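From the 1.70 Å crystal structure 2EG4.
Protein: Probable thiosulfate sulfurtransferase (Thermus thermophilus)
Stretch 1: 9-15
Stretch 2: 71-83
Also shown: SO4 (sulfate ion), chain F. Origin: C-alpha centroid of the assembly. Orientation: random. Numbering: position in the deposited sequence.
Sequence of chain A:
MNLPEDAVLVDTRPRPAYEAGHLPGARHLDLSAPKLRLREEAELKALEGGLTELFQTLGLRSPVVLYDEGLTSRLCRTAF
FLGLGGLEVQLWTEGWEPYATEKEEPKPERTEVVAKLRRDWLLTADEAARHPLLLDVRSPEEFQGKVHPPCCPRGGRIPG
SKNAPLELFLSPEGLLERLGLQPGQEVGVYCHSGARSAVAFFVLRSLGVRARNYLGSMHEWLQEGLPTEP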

ATOM      1  N   LEU A   9      -2.128  11.610  13.311  1.00 17.52           N
ATOM      2  CA  LEU A   9      -0.841  11.221  12.753  1.00 14.44           C
ATOM      3  C   LEU A   9      -0.556   9.740  13.008  1.00 15.22           C
ATOM      4  O   LEU A   9      -0.806   9.233  14.090  1.00 16.86           O
ATOM      5  N   VAL A  10      -0.034   9.062  11.983  1.00 14.99           N
ATOM      6  CA  VAL A  10       0.333   7.645  12.064  1.00 15.83           C
ATOM      7  C   VAL A  10       1.787   7.517  11.605  1.00 13.65           C
ATOM      8  O   VAL A  10       2.132   7.905  10.504  1.00 15.54           O
ATOM      9  N   ASP A  11       2.610   6.970  12.495  1.00 13.89           N
ATOM     10  CA  ASP A  11       4.053   6.781  12.315  1.00 13.64           C
ATOM     11  C   ASP A  11       4.267   5.326  11.877  1.00 13.71           C
ATOM     12  O   ASP A  11       3.995   4.411  12.660  1.00 14.85           O
ATOM     13  N   THR A  12       4.767   5.103  10.655  1.00 13.54           N
ATOM     14  CA  THR A  12       4.944   3.721  10.173  1.00 12.10           C
ATOM     15  C   THR A  12       6.354   3.157  10.347  1.00 12.96           C
ATOM     16  O   THR A  12       6.681   2.099   9.813  1.00 14.42           O
ATOM     17  N   ARG A  13       7.193   3.855  11.103  1.00 13.09           N
ATOM     18  CA  ARG A  13       8.553   3.392  11.339  1.00 14.50           C
ATOM     19  C   ARG A  13       8.563   2.220  12.312  1.00 13.72           C
ATOM     20  O   ARG A  13       7.569   1.947  12.988  1.00 15.35           O
ATOM     21  N   PRO A  14       9.692   1.501  12.386  1.00 17.86           N
ATOM     22  CA  PRO A  14       9.783   0.375  13.319  1.00 21.95           C
ATOM     23  C   PRO A  14       9.576   0.918  14.747  1.00 23.08           C
ATOM     24  O   PRO A  14       9.894   2.087  15.053  1.00 19.09           O
ATOM     25  N   ARG A  15       9.050   0.080  15.632  1.00 20.50           N
ATOM     26  CA  ARG A  15       8.777   0.518  16.990  1.00 21.37           C
ATOM     27  C   ARG A  15       9.947   1.182  17.719  1.00 22.60           C
ATOM     28  O   ARG A  15       9.743   2.159  18.428  1.00 21.46           O
ATOM     29  N   LEU A  71       9.972   7.564   1.248  1.00 19.06           N
ATOM     30  CA  LEU A  71       8.805   6.888   0.687  1.00 19.22           C
ATOM     31  C   LEU A  71       9.021   5.383   0.741  1.00 21.32           C
ATOM     32  O   LEU A  71       9.327   4.747  -0.267  1.00 23.80           O
ATOM     33  N   THR A  72       8.811   4.815   1.922  1.00 17.88           N
ATOM     34  CA  THR A  72       9.034   3.399   2.160  1.00 17.19           C
ATOM     35  C   THR A  72       7.861   2.503   1.771  1.00 15.79           C
ATOM     36  O   THR A  72       6.713   2.956   1.664  1.00 16.68           O
ATOM     37  N   SER A  73       8.153   1.222   1.551  1.00 16.33           N
ATOM     38  CA  SER A  73       7.094   0.306   1.183  1.00 19.85           C
ATOM     39  C   SER A  73       6.200   0.098   2.414  1.00 17.59           C
ATOM     40  O   SER A  73       4.998  -0.073   2.262  1.00 18.91           O
ATOM     41  N   ARG A  74       6.771   0.153   3.616  1.00 16.62           N
ATOM     42  CA  ARG A  74       5.921  -0.017   4.806  1.00 17.64           C
ATOM     43  C   ARG A  74       4.976   1.186   4.947  1.00 18.59           C
ATOM     44  O   ARG A  74       3.819   1.021   5.299  1.00 15.63           O
ATOM     45  N   LEU A  75       5.451   2.392   4.631  1.00 14.95           N
ATOM     46  CA  LEU A  75       4.585   3.563   4.688  1.00 13.73           C
ATOM     47  C   LEU A  75       3.443   3.463   3.672  1.00 13.34           C
ATOM     48  O   LEU A  75       2.294   3.664   4.008  1.00 12.77           O
ATOM     49  N   CYS A  76       3.761   3.118   2.431  1.00 14.90           N
ATOM     50  CA  CYS A  76       2.722   3.054   1.416  1.00 13.66           C
ATOM     51  C   CYS A  76       1.755   1.884   1.577  1.00 13.25           C
ATOM     52  O   CYS A  76       0.569   2.041   1.327  1.00 15.47           O
ATOM     53  N   ARG A  77       2.222   0.734   2.035  1.00 13.48           N
ATOM     54  CA  ARG A  77       1.257  -0.361   2.194  1.00 13.78           C
ATOM     55  C   ARG A  77       0.327  -0.024   3.355  1.00 14.16           C
ATOM     56  O   ARG A  77      -0.863  -0.274   3.287  1.00 16.15           O
ATOM     57  N   THR A  78       0.873   0.602   4.397  1.00 14.99           N
ATOM     58  CA  THR A  78       0.039   0.976   5.522  1.00 14.71           C
ATOM     59  C   THR A  78      -0.950   2.061   5.077  1.00 15.16           C
ATOM     60  O   THR A  78      -2.133   1.970   5.389  1.00 14.50           O
ATOM     61  N   ALA A  79      -0.479   3.077   4.341  1.00 13.12           N
ATOM     62  CA  ALA A  79      -1.379   4.124   3.863  1.00 14.74           C
ATOM     63  C   ALA A  79      -2.435   3.539   2.936  1.00 16.53           C
ATOM     64  O   ALA A  79      -3.584   3.992   2.920  1.00 15.35           O
ATOM     65  N   PHE A  80      -2.030   2.541   2.167  1.00 15.36           N
ATOM     66  CA  PHE A  80      -2.947   1.889   1.249  1.00 16.70           C
ATOM     67  C   PHE A  80      -4.100   1.247   2.021  1.00 13.90           C
ATOM     68  O   PHE A  80      -5.259   1.398   1.643  1.00 16.69           O
ATOM     69  N   PHE A  81      -3.794   0.548   3.099  1.00 15.72           N
ATOM     70  CA  PHE A  81      -4.870  -0.056   3.890  1.00 17.23           C
ATOM     71  C   PHE A  81      -5.791   1.011   4.489  1.00 17.49           C
ATOM     72  O   PHE A  81      -7.013   0.865   4.476  1.00 15.23           O
ATOM     73  N   LEU A  82      -5.215   2.080   5.058  1.00 13.08           N
ATOM     74  CA  LEU A  82      -6.075   3.090   5.669  1.00 16.82           C
ATOM     75  C   LEU A  82      -6.973   3.768   4.630  1.00 18.45           C
ATOM     76  O   LEU A  82      -8.157   4.000   4.897  1.00 19.26           O
ATOM     77  N   GLY A  83      -6.423   4.062   3.452  1.00 18.31           N
ATOM     78  CA  GLY A  83      -7.213   4.690   2.401  1.00 21.50           C
ATOM     79  C   GLY A  83      -8.259   3.714   1.861  1.00 22.17           C
ATOM     80  O   GLY A  83      -9.375   4.090   1.498  1.00 21.92           O
TER

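The end of the strand at 9-11 and the loop after it pack against the helix at 73-83 without a single hydrogen bond between them. Thr12 lies at the centre, its CA 5.5 Å from that of Leu75. Its side chain points toward the helix in the p rotamer, which brings OG1 to 3.3 Å from Leu75 CA, while CG2 rests 4.1 Å from Thr78 CB. Leu75 (t, p) points sideways, and the OG1 of Thr12 stands 3.5 Å from its CB. Further along, Val10 (t) and Leu82 both point inward and meet through CG2 and CD2 at 4.3 Å; the chi1 of Leu82, -92°, lies between wells.

Arg74 leaves the helix with chi1 p and then runs extended through t and t, so that its CD reaches 3.3 Å from Thr12 O and its guanidinium presents one face to Pro14, with CZ 3.4 Å from Pro14 CD.

Local bonds hold several other rotamers. Thr72 (p) caps the helix, OG1 accepting from Leu75 N at 2.9 Å, and Thr78 (m) donates from OG1 to Arg74 O at 2.7 Å. Arg13 points away and folds back onto Asp11, with NE to OD1 at 2.9 Å and a salt bridge from NH2 to OD2 at 2.8 Å. Beyond the contact, Arg15 binds sulfate through NE to O1 at 2.7 Å and NH2 to O4 at 2.9 Å.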

ATOM      1  CB  LEU A   9       0.253  12.068  13.410  1.00 15.90           C
ATOM      2  CG  LEU A   9       0.122  13.561  13.128  1.00 17.97           C
ATOM      3  CD1 LEU A   9       1.021  14.369  14.076  1.00 18.86           C
ATOM      4  CD2 LEU A   9       0.475  13.819  11.695  1.00 23.56           C
ATOM      5  CB  VAL A  10      -0.584   6.778  11.173  1.00 16.23           C
ATOM      6  CG1 VAL A  10      -0.089   5.313  11.143  1.00 14.06           C
ATOM      7  CG2 VAL A  10      -2.012   6.869  11.732  1.00 17.69           C
ATOM      8  CB  ASP A  11       4.689   7.015  13.692  1.00 14.21           C
ATOM      9  CG  ASP A  11       6.208   7.079  13.665  1.00 16.43           C
ATOM     10  OD1 ASP A  11       6.844   6.391  12.834  1.00 13.59           O
ATOM     11  OD2 ASP A  11       6.757   7.824  14.520  1.00 15.85           O
ATOM     12  CB  THR A  12       4.503   3.613   8.691  1.00 15.24           C
ATOM     13  OG1 THR A  12       5.430   4.294   7.839  1.00 15.46           O
ATOM     14  CG2 THR A  12       3.163   4.300   8.510  1.00 14.77           C
ATOM     15  CB  ARG A  13       9.394   4.533  11.936  1.00 14.52           C
ATOM     16  CG  ARG A  13       9.505   5.739  11.009  1.00 12.50           C
ATOM     17  CD  ARG A  13      10.302   6.861  11.709  1.00 13.25           C
ATOM     18  NE  ARG A  13       9.581   7.330  12.901  1.00 14.47           N
ATOM     19  CZ  ARG A  13      10.150   7.982  13.917  1.00 16.15           C
ATOM     20  NH1 ARG A  13      11.458   8.246  13.898  1.00 14.77           N
ATOM     21  NH2 ARG A  13       9.421   8.361  14.958  1.00 14.17           N
ATOM     22  CB  PRO A  14      11.201  -0.145  13.089  1.00 21.78           C
ATOM     23  CG  PRO A  14      11.429   0.141  11.636  1.00 23.09           C
ATOM     24  CD  PRO A  14      10.859   1.547  11.484  1.00 18.00           C
ATOM     25  CB  ARG A  15       8.209  -0.649  17.825  1.00 23.83           C
ATOM     26  CG  ARG A  15       7.886  -0.283  19.276  1.00 23.75           C
ATOM     27  CD  ARG A  15       6.821  -1.218  19.868  1.00 26.75           C
ATOM     28  NE  ARG A  15       5.460  -0.741  19.613  1.00 26.85           N
ATOM     29  CZ  ARG A  15       4.895   0.296  20.232  1.00 31.09           C
ATOM     30  NH1 ARG A  15       5.570   0.971  21.154  1.00 30.04           N
ATOM     31  NH2 ARG A  15       3.655   0.667  19.920  1.00 30.64           N
ATOM     32  CB  LEU A  71       8.607   7.337  -0.762  1.00 20.41           C
ATOM     33  CG  LEU A  71       7.304   6.901  -1.440  1.00 18.56           C
ATOM     34  CD1 LEU A  71       6.088   7.598  -0.857  1.00 19.91           C
ATOM     35  CD2 LEU A  71       7.434   7.242  -2.940  1.00 22.13           C
ATOM     36  CB  THR A  72       9.340   3.170   3.633  1.00 16.90           C
ATOM     37  OG1 THR A  72       8.151   3.443   4.378  1.00 13.82           O
ATOM     38  CG2 THR A  72      10.441   4.117   4.114  1.00 19.83           C
ATOM     39  CB  SER A  73       7.664  -1.030   0.676  1.00 22.95           C
ATOM     40  OG  SER A  73       8.296  -1.743   1.710  1.00 31.83           O
ATOM     41  CB  ARG A  74       6.747  -0.237   6.086  1.00 20.03           C
ATOM     42  CG  ARG A  74       7.545   0.946   6.533  1.00 20.36           C
ATOM     43  CD  ARG A  74       8.590   0.559   7.594  1.00 20.60           C
ATOM     44  NE  ARG A  74       9.484   1.690   7.783  1.00 18.48           N
ATOM     45  CZ  ARG A  74      10.782   1.620   8.047  1.00 26.01           C
ATOM     46  NH1 ARG A  74      11.396   0.443   8.154  1.00 30.24           N
ATOM     47  NH2 ARG A  74      11.466   2.745   8.228  1.00 28.08           N
ATOM     48  CB  LEU A  75       5.405   4.836   4.409  1.00 15.71           C
ATOM     49  CG  LEU A  75       4.607   6.118   4.144  1.00 14.27           C
ATOM     50  CD1 LEU A  75       3.858   6.537   5.416  1.00 14.80           C
ATOM     51  CD2 LEU A  75       5.560   7.233   3.701  1.00 17.62           C
ATOM     52  CB  CYS A  76       3.373   3.059   0.044  1.00 13.46           C
ATOM     53  SG  CYS A  76       4.255   4.603  -0.297  1.00 18.03           S
ATOM     54  CB  ARG A  77       1.939  -1.701   2.451  1.00 13.55           C
ATOM     55  CG  ARG A  77       0.976  -2.881   2.174  1.00 14.65           C
ATOM     56  CD  ARG A  77       1.587  -4.219   2.624  1.00 16.58           C
ATOM     57  NE  ARG A  77       0.834  -5.384   2.136  1.00 12.85           N
ATOM     58  CZ  ARG A  77       0.273  -6.309   2.912  1.00 18.72           C
ATOM     59  NH1 ARG A  77       0.356  -6.224   4.245  1.00 19.07           N
ATOM     60  NH2 ARG A  77      -0.333  -7.352   2.356  1.00 18.64           N
ATOM     61  CB  THR A  78       0.905   1.440   6.724  1.00 11.34           C
ATOM     62  OG1 THR A  78       1.827   0.385   7.073  1.00 13.99           O
ATOM     63  CG2 THR A  78       0.015   1.707   7.951  1.00 16.03           C
ATOM     64  CB  ALA A  79      -0.590   5.224   3.132  1.00 16.09           C
ATOM     65  CB  PHE A  80      -2.244   0.832   0.413  1.00 16.57           C
ATOM     66  CG  PHE A  80      -3.158   0.190  -0.598  1.00 16.63           C
ATOM     67  CD1 PHE A  80      -3.604   0.914  -1.707  1.00 18.99           C
ATOM     68  CD2 PHE A  80      -3.652  -1.094  -0.385  1.00 18.55           C
ATOM     69  CE1 PHE A  80      -4.537   0.367  -2.585  1.00 18.03           C
ATOM     70  CE2 PHE A  80      -4.591  -1.651  -1.266  1.00 18.52           C
ATOM     71  CZ  PHE A  80      -5.030  -0.918  -2.359  1.00 19.24           C
ATOM     72  CB  PHE A  81      -4.294  -0.893   5.041  1.00 18.15           C
ATOM     73  CG  PHE A  81      -3.901  -2.283   4.649  1.00 17.28           C
ATOM     74  CD1 PHE A  81      -4.877  -3.234   4.352  1.00 21.24           C
ATOM     75  CD2 PHE A  81      -2.575  -2.658   4.618  1.00 16.95           C
ATOM     76  CE1 PHE A  81      -4.517  -4.550   4.035  1.00 20.52           C
ATOM     77  CE2 PHE A  81      -2.189  -3.975   4.307  1.00 18.11           C
ATOM     78  CZ  PHE A  81      -3.175  -4.928   4.014  1.00 17.94           C
ATOM     79  CB  LEU A  82      -5.217   4.112   6.442  1.00 17.43           C
ATOM     80  CG  LEU A  82      -5.006   3.789   7.937  1.00 24.41           C
ATOM     81  CD1 LEU A  82      -4.619   2.345   8.122  1.00 21.65           C
ATOM     82  CD2 LEU A  82      -3.942   4.717   8.555  1.00 18.51           C
TER
HETATM   83  S   SO4 F 505       2.789  -2.130  17.701  1.00 57.52           S
HETATM   84  O1  SO4 F 505       4.273  -2.339  17.758  1.00 57.63           O
HETATM   85  O2  SO4 F 505       2.238  -2.779  16.465  1.00 60.44           O
HETATM   86  O3  SO4 F 505       2.154  -2.743  18.914  1.00 60.71           O
HETATM   87  O4  SO4 F 505       2.490  -0.660  17.668  1.00 57.31           O